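Local atomic coordinates of porphyranase B (Zobellia galactanivorans, PDB entry 3JUU), a protein that cleaves the sulfated red-algal polysaccharide porphyran at (1->4) linkages between beta-D-galactopyranose and alpha-L-galactopyranose-6-sulfate, as a family 16 glycoside hydrolase. Residues V99-G104 and M236-V241; G108-E113 and F125-E130; T142-Q147 and I214-D219; N168-S173 and K184-G189. All blocks are in the same frame, centred on the assembly; numbering follows the deposited sequence.

Interaction 1: residues V99-G104 and M236-V241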
loop_
_atom_site.group_PDB
_atom_site.type_symbol
_atom_site.label_atom_id
_atom_site.label_comp_id
_atom_site.label_asym_id
_atom_site.label_seq_id
_atom_site.Cartn_x
_atom_site.Cartn_y
_atom_site.Cartn_z
ATOM N N VAL A 99 4.748 -2.764 6.993
ATOM C CA VAL A 99 5.181 -4.099 6.589
ATOM C C VAL A 99 5.726 -3.934 5.156
ATOM O O VAL A 99 4.950 -3.512 4.280
ATOM C CB VAL A 99 3.979 -5.098 6.564
ATOM C CG1 VAL A 99 4.515 -6.556 6.191
ATOM C CG2 VAL A 99 3.216 -5.143 7.907
ATOM N N GLY A 100 7.013 -4.207 4.930
ATOM C CA GLY A 100 7.612 -4.104 3.613
ATOM C C GLY A 100 8.224 -5.428 3.150
ATOM O O GLY A 100 8.793 -6.206 3.966
ATOM N N SER A 101 8.060 -5.735 1.856
ATOM C CA SER A 101 8.688 -7.007 1.329
ATOM C C SER A 101 10.190 -6.882 1.306
ATOM O O SER A 101 10.739 -5.869 0.848
ATOM C CB SER A 101 8.104 -7.411 -0.071
ATOM O OG SER A 101 8.508 -6.479 -1.086
ATOM N N ARG A 102 10.901 -7.881 1.834
ATOM C CA ARG A 102 12.360 -7.785 1.766
ATOM C C ARG A 102 12.833 -8.184 0.338
ATOM O O ARG A 102 13.944 -7.824 -0.036
ATOM C CB ARG A 102 12.981 -8.750 2.775
ATOM C CG ARG A 102 12.651 -8.391 4.184
ATOM C CD ARG A 102 13.423 -9.366 5.142
ATOM N NE ARG A 102 13.000 -9.115 6.516
ATOM C CZ ARG A 102 13.610 -8.244 7.338
ATOM N NH1 ARG A 102 14.635 -7.486 6.922
ATOM N NH2 ARG A 102 13.171 -8.103 8.581
ATOM N N ASN A 103 12.001 -8.877 -0.425
ATOM C CA ASN A 103 12.309 -9.208 -1.844
ATOM C C ASN A 103 11.508 -8.315 -2.825
ATOM O O ASN A 103 10.396 -7.901 -2.502
ATOM C CB ASN A 103 11.991 -10.681 -2.095
ATOM C CG ASN A 103 12.935 -11.600 -1.302
ATOM O OD1 ASN A 103 14.129 -11.672 -1.629
ATOM N ND2 ASN A 103 12.416 -12.249 -0.264
ATOM N N GLY A 104 12.142 -7.952 -3.946
ATOM C CA GLY A 104 11.485 -7.048 -4.938
ATOM C C GLY A 104 11.340 -7.746 -6.288
ATOM O O GLY A 104 11.843 -8.892 -6.498
ATOM N N MET A 236 10.867 -2.946 -7.613
ATOM C CA MET A 236 10.090 -2.324 -6.533
ATOM C C MET A 236 9.715 -3.358 -5.479
ATOM O O MET A 236 9.767 -4.554 -5.728
ATOM C CB MET A 236 8.834 -1.618 -7.066
ATOM C CG MET A 236 9.236 -0.298 -7.748
ATOM S SD MET A 236 7.856 0.889 -7.911
ATOM C CE MET A 236 7.011 0.337 -9.346
ATOM N N TYR A 237 9.348 -2.867 -4.281
ATOM C CA TYR A 237 9.098 -3.682 -3.070
ATOM C C TYR A 237 7.745 -3.333 -2.573
ATOM O O TYR A 237 7.375 -2.124 -2.668
ATOM C CB TYR A 237 10.131 -3.335 -1.963
ATOM C CG TYR A 237 11.572 -3.621 -2.441
ATOM C CD1 TYR A 237 12.212 -4.869 -2.138
ATOM C CD2 TYR A 237 12.244 -2.706 -3.305
ATOM C CE1 TYR A 237 13.535 -5.145 -2.604
ATOM C CE2 TYR A 237 13.541 -2.987 -3.793
ATOM C CZ TYR A 237 14.155 -4.226 -3.442
ATOM O OH TYR A 237 15.427 -4.501 -3.932
ATOM N N LEU A 238 7.045 -4.331 -2.009
ATOM C CA LEU A 238 5.691 -4.149 -1.499
ATOM C C LEU A 238 5.674 -3.403 -0.160
ATOM O O LEU A 238 6.676 -3.432 0.640
ATOM C CB LEU A 238 4.972 -5.477 -1.315
ATOM C CG LEU A 238 4.557 -6.151 -2.639
ATOM C CD1 LEU A 238 4.242 -7.642 -2.379
ATOM C CD2 LEU A 238 3.354 -5.475 -3.304
ATOM N N ARG A 239 4.569 -2.709 0.046
ATOM C CA ARG A 239 4.346 -1.976 1.289
ATOM C C ARG A 239 2.891 -2.173 1.711
ATOM O O ARG A 239 1.962 -1.953 0.899
ATOM C CB ARG A 239 4.511 -0.478 1.077
ATOM C CG ARG A 239 5.932 -0.055 0.655
ATOM C CD ARG A 239 6.878 -0.027 1.929
ATOM N NE ARG A 239 8.231 0.364 1.544
ATOM C CZ ARG A 239 9.216 -0.478 1.224
ATOM N NH1 ARG A 239 8.994 -1.752 1.104
ATOM N NH2 ARG A 239 10.434 0.031 1.005
ATOM N N MET A 240 2.673 -2.477 3.006
ATOM C CA MET A 240 1.336 -2.406 3.604
ATOM C C MET A 240 1.545 -1.547 4.877
ATOM O O MET A 240 2.265 -1.953 5.823
ATOM C CB MET A 240 0.826 -3.835 3.971
ATOM C CG MET A 240 0.448 -4.714 2.721
ATOM S SD MET A 240 2.018 -5.604 2.195
ATOM C CE MET A 240 2.229 -6.934 3.384
ATOM N N VAL A 241 0.941 -0.360 4.897
ATOM C CA VAL A 241 1.361 0.662 5.875
ATOM C C VAL A 241 0.129 1.331 6.408
ATOM O O VAL A 241 -0.839 1.640 5.660
ATOM C CB VAL A 241 2.345 1.702 5.234
ATOM C CG1 VAL A 241 2.563 2.956 6.165
ATOM C CG2 VAL A 241 3.707 0.994 4.881
HETATM O O HOH W 1 11.388 -3.348 1.375
#
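Antiparallel strands V99-S101 and Y237-V241 pair within the jelly-roll beta-sandwich, in the sheet that also carries the catalytic strand. V99 and M240 form a hydrogen-bonded pair: M240 N donates to V99 O at 2.8 Å, and V99 N returns a more bent bond to M240 O. On the sheet face carrying both side chains, M240 CE meets V99 CG1 (3.6 Å). Past G100, S101 N bonds to L238 O, and then a side chain takes over the ladder. S101 OG, placed between its own backbone N and carbonyl carbon (chi1 69°), accepts from L238 N at 2.8 Å and itself donates to N103 O. An alanine here would probably leave L238 N without this acceptor and N103 O without its donor, letting the R102-G104 loop shift. G104 CA lies over the Y237 ring face, 4.0 Å from the ring centroid, a CH-pi contact, while S101 O and R102 O sit at the ring edge. R239 folds back over G100, with NH1 3.7 Å from G100 CA, so that a CB on residue 100 would clash with it. L238 O is gripped from opposite faces of its carbonyl plane by S101 N and R239 NH1. R239 NH2 forms a salt bridge with E130, and a water joins the strands by donating to S101 O (2.7 Å) and accepting from R239 NH1 (2.9 Å).

Interaction 2: residues G108-E113 and F125-E130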
loop_
_atom_site.group_PDB
_atom_site.type_symbol
_atom_site.label_atom_id
_atom_site.label_comp_id
_atom_site.label_asym_id
_atom_site.label_seq_id
_atom_site.Cartn_x
_atom_site.Cartn_y
_atom_site.Cartn_z
ATOM N N GLY A 108 4.755 -7.197 -13.229
ATOM C CA GLY A 108 3.973 -8.279 -12.728
ATOM C C GLY A 108 2.593 -7.835 -12.236
ATOM O O GLY A 108 2.193 -6.690 -12.479
ATOM N N TYR A 109 1.832 -8.737 -11.598
ATOM C CA TYR A 109 0.491 -8.417 -11.138
ATOM C C TYR A 109 0.532 -8.523 -9.585
ATOM O O TYR A 109 0.977 -9.561 -9.048
ATOM C CB TYR A 109 -0.574 -9.402 -11.753
ATOM C CG TYR A 109 -1.978 -8.941 -11.386
ATOM C CD1 TYR A 109 -2.577 -7.874 -12.112
ATOM C CD2 TYR A 109 -2.704 -9.477 -10.264
ATOM C CE1 TYR A 109 -3.793 -7.366 -11.749
ATOM C CE2 TYR A 109 -3.965 -8.963 -9.920
ATOM C CZ TYR A 109 -4.494 -7.874 -10.668
ATOM O OH TYR A 109 -5.767 -7.404 -10.357
ATOM N N TYR A 110 -0.001 -7.521 -8.877
ATOM C CA TYR A 110 0.150 -7.491 -7.415
ATOM C C TYR A 110 -1.165 -7.174 -6.870
ATOM O O TYR A 110 -1.760 -6.122 -7.238
ATOM C CB TYR A 110 1.131 -6.361 -7.016
ATOM C CG TYR A 110 2.495 -6.618 -7.591
ATOM C CD1 TYR A 110 3.453 -7.295 -6.805
ATOM C CD2 TYR A 110 2.839 -6.225 -8.896
ATOM C CE1 TYR A 110 4.724 -7.581 -7.336
ATOM C CE2 TYR A 110 4.058 -6.512 -9.403
ATOM C CZ TYR A 110 5.003 -7.204 -8.624
ATOM O OH TYR A 110 6.265 -7.466 -9.132
ATOM N N GLU A 111 -1.661 -8.031 -5.958
ATOM C CA GLU A 111 -3.009 -7.820 -5.462
ATOM C C GLU A 111 -3.086 -8.143 -3.963
ATOM O O GLU A 111 -2.314 -8.957 -3.478
ATOM C CB GLU A 111 -4.007 -8.712 -6.218
ATOM C CG GLU A 111 -3.478 -10.176 -6.399
ATOM C CD GLU A 111 -4.519 -11.166 -6.850
ATOM O OE1 GLU A 111 -5.644 -10.738 -7.199
ATOM O OE2 GLU A 111 -4.197 -12.399 -6.749
ATOM N N CYS A 112 -4.017 -7.514 -3.227
ATOM C CA CYS A 112 -4.286 -7.930 -1.857
ATOM C C CYS A 112 -5.790 -7.850 -1.613
ATOM O O CYS A 112 -6.541 -7.207 -2.372
ATOM C CB CYS A 112 -3.494 -7.009 -0.876
ATOM S SG CYS A 112 -4.328 -5.373 -0.609
ATOM N N GLU A 113 -6.278 -8.509 -0.548
ATOM C CA GLU A 113 -7.626 -8.370 -0.145
ATOM C C GLU A 113 -7.592 -7.658 1.205
ATOM O O GLU A 113 -7.065 -8.230 2.171
ATOM C CB GLU A 113 -8.321 -9.766 0.007
ATOM C CG GLU A 113 -9.792 -9.629 0.348
ATOM C CD GLU A 113 -10.489 -10.971 0.249
ATOM O OE1 GLU A 113 -10.212 -11.855 1.064
ATOM O OE2 GLU A 113 -11.263 -11.160 -0.687
ATOM N N PHE A 125 -1.718 -0.020 0.292
ATOM C CA PHE A 125 -1.065 -1.162 -0.352
ATOM C C PHE A 125 -0.365 -0.558 -1.588
ATOM O O PHE A 125 -1.066 0.120 -2.395
ATOM C CB PHE A 125 -2.160 -2.115 -0.842
ATOM C CG PHE A 125 -1.629 -3.341 -1.559
ATOM C CD1 PHE A 125 -0.580 -4.123 -1.003
ATOM C CD2 PHE A 125 -2.156 -3.730 -2.821
ATOM C CE1 PHE A 125 -0.110 -5.272 -1.688
ATOM C CE2 PHE A 125 -1.698 -4.892 -3.502
ATOM C CZ PHE A 125 -0.662 -5.640 -2.981
ATOM N N TRP A 126 0.960 -0.721 -1.688
ATOM C CA TRP A 126 1.748 0.053 -2.682
ATOM C C TRP A 126 3.104 -0.574 -2.950
ATOM O O TRP A 126 3.490 -1.552 -2.239
ATOM C CB TRP A 126 1.831 1.558 -2.344
ATOM C CG TRP A 126 2.287 1.922 -0.900
ATOM C CD1 TRP A 126 1.549 1.710 0.242
ATOM C CD2 TRP A 126 3.532 2.499 -0.489
ATOM N NE1 TRP A 126 2.268 2.193 1.339
ATOM C CE2 TRP A 126 3.469 2.682 0.918
ATOM C CE3 TRP A 126 4.672 2.974 -1.192
ATOM C CZ2 TRP A 126 4.546 3.197 1.695
ATOM C CZ3 TRP A 126 5.742 3.547 -0.452
ATOM C CH2 TRP A 126 5.663 3.675 1.010
ATOM N N LEU A 127 3.809 -0.009 -3.941
ATOM C CA LEU A 127 5.135 -0.504 -4.355
ATOM C C LEU A 127 6.015 0.701 -4.391
ATOM O O LEU A 127 5.559 1.786 -4.809
ATOM C CB LEU A 127 5.041 -1.055 -5.837
ATOM C CG LEU A 127 4.358 -2.449 -5.881
ATOM C CD1 LEU A 127 3.667 -2.787 -7.242
ATOM C CD2 LEU A 127 5.435 -3.498 -5.571
ATOM N N ILE A 128 7.286 0.559 -4.026
ATOM C CA ILE A 128 8.224 1.667 -4.228
ATOM C C ILE A 128 9.579 1.034 -4.542
ATOM O O ILE A 128 9.869 -0.058 -4.092
ATOM C CB ILE A 128 8.196 2.666 -2.973
ATOM C CG1 ILE A 128 8.988 3.946 -3.243
ATOM C CG2 ILE A 128 8.751 1.924 -1.694
ATOM C CD1 ILE A 128 8.830 5.019 -2.244
ATOM N N ASN A 129 10.438 1.748 -5.266
ATOM C CA ASN A 129 11.794 1.289 -5.439
ATOM C C ASN A 129 12.610 1.756 -4.218
ATOM O O ASN A 129 12.079 2.439 -3.307
ATOM C CB ASN A 129 12.367 1.805 -6.780
ATOM C CG ASN A 129 12.747 3.281 -6.741
ATOM O OD1 ASN A 129 12.092 4.123 -6.066
ATOM N ND2 ASN A 129 13.870 3.623 -7.441
ATOM N N GLU A 130 13.880 1.428 -4.218
ATOM C CA GLU A 130 14.743 1.790 -3.062
ATOM C C GLU A 130 16.002 2.457 -3.650
ATOM O O GLU A 130 17.031 1.825 -3.837
ATOM C CB GLU A 130 15.027 0.511 -2.241
ATOM C CG GLU A 130 13.783 0.161 -1.398
ATOM C CD GLU A 130 13.965 -1.069 -0.537
ATOM O OE1 GLU A 130 15.013 -1.719 -0.663
ATOM O OE2 GLU A 130 13.038 -1.415 0.245
#
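C112 lies over one face of the F125 ring with both side-chain atoms: CB and SG are each 3.7 Å from the ring centroid, giving a CH-pi and a Cys sulfur-aromatic contact side by side. CB stands almost on the ring normal, whereas SG leans toward the CG-CD2 rim, 3.5 Å from F125 CD2. The cysteine reaches this position with SG between its backbone N and carbonyl carbon (chi1 79°). F125 CB points to the facing strand, and CG is anti to the backbone N (chi1 179°). At the far end of the ring, CE2 and CZ press on the facing backbone: F125 CE2 is 3.6 Å from E111 C, and Y110 O lies near the ring plane. Two residues along each strand, L127 covers a face of the Y110 ring, its CD1 3.9 Å from Y110 CD2 and offset toward the rim, the two side chains crossing at about a right angle. The strand axes run 8.5 Å apart at 149°, too far for backbone pairing; this is face-to-face packing between the two sheets of the beta-sandwich. Strand 108-115 pairs with strands 202-210 and 264-276 in one layer, while strand 122-128 lies next to the catalytic strand in the other. Y110 OH bonds to Y107 O, and E111, on the other face of its strand, bonds through OE2 to W273 NE1 and through OE1 to H13 N. Between these two segments, aromatic carbon, leucine methyl and sulfur meet largely through dispersion, CH-pi and sulfur-aromatic attraction.

Interaction 3: residues T142-Q147 and I214-D219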
loop_
_atom_site.group_PDB
_atom_site.type_symbol
_atom_site.label_atom_id
_atom_site.label_comp_id
_atom_site.label_asym_id
_atom_site.label_seq_id
_atom_site.Cartn_x
_atom_site.Cartn_y
_atom_site.Cartn_z
ATOM N N THR A 142 10.407 5.868 -7.815
ATOM C CA THR A 142 9.217 5.530 -8.550
ATOM C C THR A 142 8.346 4.882 -7.457
ATOM O O THR A 142 8.760 4.005 -6.747
ATOM C CB THR A 142 9.466 4.478 -9.702
ATOM O OG1 THR A 142 10.044 3.265 -9.167
ATOM C CG2 THR A 142 10.363 5.010 -10.762
ATOM N N GLU A 143 7.126 5.396 -7.303
ATOM C CA GLU A 143 6.183 4.851 -6.307
ATOM C C GLU A 143 4.896 4.569 -7.031
ATOM O O GLU A 143 4.385 5.437 -7.734
ATOM C CB GLU A 143 5.955 5.926 -5.203
ATOM C CG GLU A 143 4.897 5.454 -4.146
ATOM C CD GLU A 143 4.663 6.563 -3.095
ATOM O OE1 GLU A 143 5.436 7.562 -3.027
ATOM O OE2 GLU A 143 3.660 6.437 -2.355
ATOM N N LEU A 144 4.364 3.358 -6.819
ATOM C CA LEU A 144 3.107 2.904 -7.453
ATOM C C LEU A 144 2.112 2.572 -6.292
ATOM O O LEU A 144 2.204 1.563 -5.625
ATOM C CB LEU A 144 3.426 1.652 -8.343
ATOM C CG LEU A 144 2.381 1.264 -9.430
ATOM C CD1 LEU A 144 2.817 -0.006 -10.143
ATOM C CD2 LEU A 144 0.953 1.113 -8.835
ATOM N N ASP A 145 1.171 3.482 -6.055
ATOM C CA ASP A 145 0.137 3.307 -5.000
ATOM C C ASP A 145 -1.098 2.599 -5.535
ATOM O O ASP A 145 -1.775 3.091 -6.456
ATOM C CB ASP A 145 -0.228 4.703 -4.458
ATOM C CG ASP A 145 1.008 5.426 -3.946
ATOM O OD1 ASP A 145 1.670 4.881 -3.016
ATOM O OD2 ASP A 145 1.363 6.475 -4.512
ATOM N N ILE A 146 -1.403 1.446 -4.949
ATOM C CA ILE A 146 -2.453 0.640 -5.489
ATOM C C ILE A 146 -3.735 1.053 -4.793
ATOM O O ILE A 146 -4.781 1.330 -5.438
ATOM C CB ILE A 146 -2.131 -0.873 -5.336
ATOM C CG1 ILE A 146 -0.826 -1.157 -5.984
ATOM C CG2 ILE A 146 -3.335 -1.767 -5.855
ATOM C CD1 ILE A 146 -0.203 -2.385 -5.529
ATOM N N GLN A 147 -3.691 1.138 -3.436
ATOM C CA GLN A 147 -4.816 1.713 -2.736
ATOM C C GLN A 147 -4.293 2.530 -1.545
ATOM O O GLN A 147 -3.408 2.075 -0.795
ATOM C CB GLN A 147 -5.800 0.610 -2.242
ATOM C CG GLN A 147 -6.834 0.994 -1.197
ATOM C CD GLN A 147 -7.856 2.040 -1.673
ATOM O OE1 GLN A 147 -7.517 2.898 -2.497
ATOM N NE2 GLN A 147 -9.113 1.978 -1.165
ATOM N N ILE A 214 0.346 0.968 -16.575
ATOM C CA ILE A 214 0.015 0.488 -15.232
ATOM C C ILE A 214 -1.495 0.364 -15.286
ATOM O O ILE A 214 -2.142 1.334 -15.614
ATOM C CB ILE A 214 0.439 1.550 -14.180
ATOM C CG1 ILE A 214 1.959 1.930 -14.283
ATOM C CG2 ILE A 214 -0.033 1.138 -12.755
ATOM C CD1 ILE A 214 2.917 0.873 -13.892
ATOM N N ILE A 215 -2.057 -0.784 -14.920
ATOM C CA ILE A 215 -3.483 -1.001 -15.047
ATOM C C ILE A 215 -4.052 -1.426 -13.714
ATOM O O ILE A 215 -3.607 -2.391 -13.156
ATOM C CB ILE A 215 -3.790 -2.110 -16.117
ATOM C CG1 ILE A 215 -3.307 -1.608 -17.480
ATOM C CG2 ILE A 215 -5.295 -2.354 -16.206
ATOM C CD1 ILE A 215 -2.043 -2.165 -17.897
ATOM N N PHE A 216 -5.018 -0.671 -13.227
ATOM C CA PHE A 216 -5.532 -0.924 -11.841
ATOM C C PHE A 216 -6.816 -1.733 -11.886
ATOM O O PHE A 216 -7.659 -1.508 -12.772
ATOM C CB PHE A 216 -5.812 0.424 -11.130
ATOM C CG PHE A 216 -4.544 1.179 -10.805
ATOM C CD1 PHE A 216 -3.724 0.739 -9.753
ATOM C CD2 PHE A 216 -4.189 2.310 -11.548
ATOM C CE1 PHE A 216 -2.500 1.376 -9.508
ATOM C CE2 PHE A 216 -3.003 3.028 -11.253
ATOM C CZ PHE A 216 -2.185 2.549 -10.207
ATOM N N PHE A 217 -6.999 -2.648 -10.914
ATOM C CA PHE A 217 -8.214 -3.496 -10.834
ATOM C C PHE A 217 -8.795 -3.382 -9.451
ATOM O O PHE A 217 -8.061 -3.290 -8.416
ATOM C CB PHE A 217 -7.798 -4.971 -10.977
ATOM C CG PHE A 217 -7.488 -5.339 -12.393
ATOM C CD1 PHE A 217 -8.424 -6.041 -13.125
ATOM C CD2 PHE A 217 -6.247 -4.904 -12.998
ATOM C CE1 PHE A 217 -8.186 -6.365 -14.470
ATOM C CE2 PHE A 217 -5.975 -5.280 -14.345
ATOM C CZ PHE A 217 -6.989 -5.969 -15.056
ATOM N N LEU A 218 -10.106 -3.455 -9.410
ATOM C CA LEU A 218 -10.894 -3.462 -8.136
ATOM C C LEU A 218 -11.871 -4.599 -8.164
ATOM O O LEU A 218 -12.663 -4.710 -9.123
ATOM C CB LEU A 218 -11.649 -2.111 -7.929
ATOM C CG LEU A 218 -12.589 -2.040 -6.738
ATOM C CD1 LEU A 218 -11.766 -2.335 -5.374
ATOM C CD2 LEU A 218 -13.422 -0.706 -6.743
ATOM N N ASP A 219 -11.765 -5.508 -7.167
ATOM C CA ASP A 219 -12.696 -6.669 -7.027
ATOM C C ASP A 219 -12.748 -7.444 -8.352
ATOM O O ASP A 219 -13.830 -7.804 -8.824
ATOM C CB ASP A 219 -14.066 -6.176 -6.605
ATOM C CG ASP A 219 -14.001 -5.476 -5.250
ATOM O OD1 ASP A 219 -13.171 -5.980 -4.441
ATOM O OD2 ASP A 219 -14.764 -4.509 -5.051
#
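L144 fills the tight half of this contact, wedging its two methyls against I214 and F216 between the layers of the sandwich. Its CG is anti to the backbone N (chi1 -162°), and CD1 continues the extended chain (chi2 -177°) to meet I214 tip to tip, L144 CD1 lying 3.9 Å from I214 CD1. The other branch is closer still: L144 CD2 is 3.5 Å from F216 CE1, the two side chains sliding past each other in opposite directions. The same corner of the ring approaches the backbone, with F216 CE1 3.6 Å from D145 O and 4.1 Å from I146 CA. An alanine at L144 would probably open a gap between I214 and F216, leaving CE1 and CZ of F216 without the CD2 methyl beside them. The strand axes lie 10.1 Å apart at 25°, so side chains span the gap, F216 reaching as far as the D145-I146 backbone. The opposite side of the catalytic strand is polar, faces the substrate cleft and takes almost no part in this contact. There E143, assigned as the nucleophile, forms a salt bridge with R174 through OE1, and a glycerol, probably from the crystallisation liquor, is hydrogen-bonded to E143 OE2. I146 and Q147 both face F125 in a classic beta bulge, the feature in family 16 enzymes that brings the proton donor, here E148, onto the nucleophile's side. L144 thus puts methyls into the core while its sequence neighbours E143 and D145 put carboxylates toward the cleft, and the apolar contact lies directly behind the acids.

Interaction 4: residues N168-S173 and K184-G189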
loop_
_atom_site.group_PDB
_atom_site.type_symbol
_atom_site.label_atom_id
_atom_site.label_comp_id
_atom_site.label_asym_id
_atom_site.label_seq_id
_atom_site.Cartn_x
_atom_site.Cartn_y
_atom_site.Cartn_z
ATOM N N ASN A 168 -8.141 4.829 -4.413
ATOM C CA ASN A 168 -7.341 5.985 -4.699
ATOM C C ASN A 168 -5.990 5.433 -5.071
ATOM O O ASN A 168 -5.277 4.911 -4.185
ATOM C CB ASN A 168 -7.203 6.755 -3.363
ATOM C CG ASN A 168 -8.529 7.273 -2.924
ATOM O OD1 ASN A 168 -9.204 7.922 -3.702
ATOM N ND2 ASN A 168 -8.950 6.907 -1.725
ATOM N N SER A 169 -5.645 5.508 -6.375
ATOM C CA SER A 169 -4.389 4.912 -6.870
ATOM C C SER A 169 -3.536 6.019 -7.418
ATOM O O SER A 169 -4.040 7.171 -7.673
ATOM C CB SER A 169 -4.675 3.930 -8.007
ATOM O OG SER A 169 -5.604 2.899 -7.554
ATOM N N ASN A 170 -2.236 5.781 -7.488
ATOM C CA ASN A 170 -1.332 6.867 -7.900
ATOM C C ASN A 170 -0.033 6.357 -8.441
ATOM O O ASN A 170 0.333 5.172 -8.266
ATOM C CB ASN A 170 -1.101 7.856 -6.708
ATOM C CG ASN A 170 -0.959 9.326 -7.167
ATOM O OD1 ASN A 170 -0.427 9.591 -8.246
ATOM N ND2 ASN A 170 -1.376 10.268 -6.322
ATOM N N THR A 171 0.684 7.223 -9.167
ATOM C CA THR A 171 2.054 6.832 -9.656
ATOM C C THR A 171 2.885 8.103 -9.492
ATOM O O THR A 171 2.428 9.181 -9.849
ATOM C CB THR A 171 2.077 6.335 -11.163
ATOM O OG1 THR A 171 1.480 7.358 -11.980
ATOM C CG2 THR A 171 1.216 4.942 -11.382
ATOM N N HIS A 172 4.057 8.009 -8.891
ATOM C CA HIS A 172 4.853 9.178 -8.612
ATOM C C HIS A 172 6.244 8.995 -9.158
ATOM O O HIS A 172 6.812 7.914 -9.013
ATOM C CB HIS A 172 5.044 9.390 -7.093
ATOM C CG HIS A 172 3.766 9.587 -6.356
ATOM N ND1 HIS A 172 3.051 10.766 -6.430
ATOM C CD2 HIS A 172 3.032 8.747 -5.582
ATOM C CE1 HIS A 172 1.988 10.680 -5.650
ATOM N NE2 HIS A 172 1.950 9.466 -5.129
ATOM N N SER A 173 6.804 10.098 -9.660
ATOM C CA SER A 173 8.223 10.142 -10.015
ATOM C C SER A 173 8.792 11.341 -9.242
ATOM O O SER A 173 8.281 12.473 -9.346
ATOM C CB SER A 173 8.369 10.352 -11.535
ATOM O OG SER A 173 9.722 10.774 -11.795
ATOM N N LYS A 184 9.504 14.677 -13.191
ATOM C CA LYS A 184 8.895 14.551 -11.868
ATOM C C LYS A 184 7.386 14.685 -11.999
ATOM O O LYS A 184 6.945 15.449 -12.841
ATOM C CB LYS A 184 9.424 15.728 -11.027
ATOM C CG LYS A 184 8.832 15.825 -9.602
ATOM C CD LYS A 184 9.289 17.145 -8.893
ATOM C CE LYS A 184 10.738 17.537 -9.299
ATOM N NZ LYS A 184 11.065 19.019 -9.048
ATOM N N GLY A 185 6.578 14.008 -11.172
ATOM C CA GLY A 185 5.145 14.366 -11.178
ATOM C C GLY A 185 4.353 13.154 -10.710
ATOM O O GLY A 185 4.938 12.222 -10.191
ATOM N N SER A 186 3.026 13.202 -10.896
ATOM C CA SER A 186 2.121 12.189 -10.359
ATOM C C SER A 186 1.037 11.921 -11.390
ATOM O O SER A 186 0.491 12.887 -11.993
ATOM C CB SER A 186 1.392 12.762 -9.108
ATOM O OG SER A 186 2.423 12.869 -8.132
ATOM N N SER A 187 0.613 10.666 -11.512
ATOM C CA SER A 187 -0.582 10.398 -12.333
ATOM C C SER A 187 -1.502 9.519 -11.560
ATOM O O SER A 187 -1.150 8.385 -11.314
ATOM C CB SER A 187 -0.246 9.712 -13.635
ATOM O OG SER A 187 0.415 10.619 -14.521
ATOM N N LYS A 188 -2.678 10.031 -11.250
ATOM C CA LYS A 188 -3.602 9.403 -10.287
ATOM C C LYS A 188 -4.669 8.624 -10.999
ATOM O O LYS A 188 -4.942 8.841 -12.205
ATOM C CB LYS A 188 -4.366 10.481 -9.469
ATOM C CG LYS A 188 -3.563 11.499 -8.783
ATOM C CD LYS A 188 -4.460 12.552 -8.020
ATOM C CE LYS A 188 -4.728 13.820 -8.921
ATOM N NZ LYS A 188 -6.077 14.483 -8.640
ATOM N N GLY A 189 -5.299 7.714 -10.235
ATOM C CA GLY A 189 -6.584 7.067 -10.688
ATOM C C GLY A 189 -7.544 7.046 -9.500
ATOM O O GLY A 189 -7.106 7.061 -8.329
#
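T171 and S187 are joined by two bonds: S187 N donates to T171 O, and T171 OG1 donates to S187 O at 2.9 Å, in the carbonyl plane and on a lone pair. The hydroxyl sits between the backbone N and carbonyl carbon of T171 (chi1 55°), which points it across to the partner strand. At H172, ND1 and S186 OG share a 2.8 Å hydrogen bond near the ring plane. Toward either end of the paired segments of this beta hairpin lie hydrogen-bonded backbone pairs, S169 with G189 and S173 with G185; S173 N meets G185 O at 2.9 Å. At the backbone angles of G185 a CB would be jammed against the K184 carbonyl O. S187 CB lies 3.4 Å from T171 OG1, and both residues touch V226. K184 CG leans on S173 O, and the K188 chain runs alongside N170, pointing the same way. On the inner side, S169 OG bonds to I146 O of the catalytic strand. The H172 ring also touches E143 and D145, and the bond between H172 ND1 and S186 OG probably restrains the ring's rotation, making S186 a likely second-shell residue of the active site.

Overall arrangement
Interactions 1 and 4 are pairings within the cleft-bearing sheet; interactions 2 and 3 pack that sheet onto the facing layer. Strand 237-242 of interaction 1 is hydrogen-bonded to strand 122-128 of interaction 2, probably through R239 N to W126 O at 2.8 Å. That strand in turn probably bonds to the catalytic strand of interaction 3, with L127 N 2.8 Å from L144 O. The centres of interactions 2 and 3 are about 7 Å apart, both in the core behind the catalytic strand. Interaction 4 flanks that strand, D145 OD2 lying 3.0 Å from H172 CD2. Interactions 1 and 4, with centres about 18 Å apart, do not touch; V241 of interaction 1 lies near the substrate-binding residues W54 and E243.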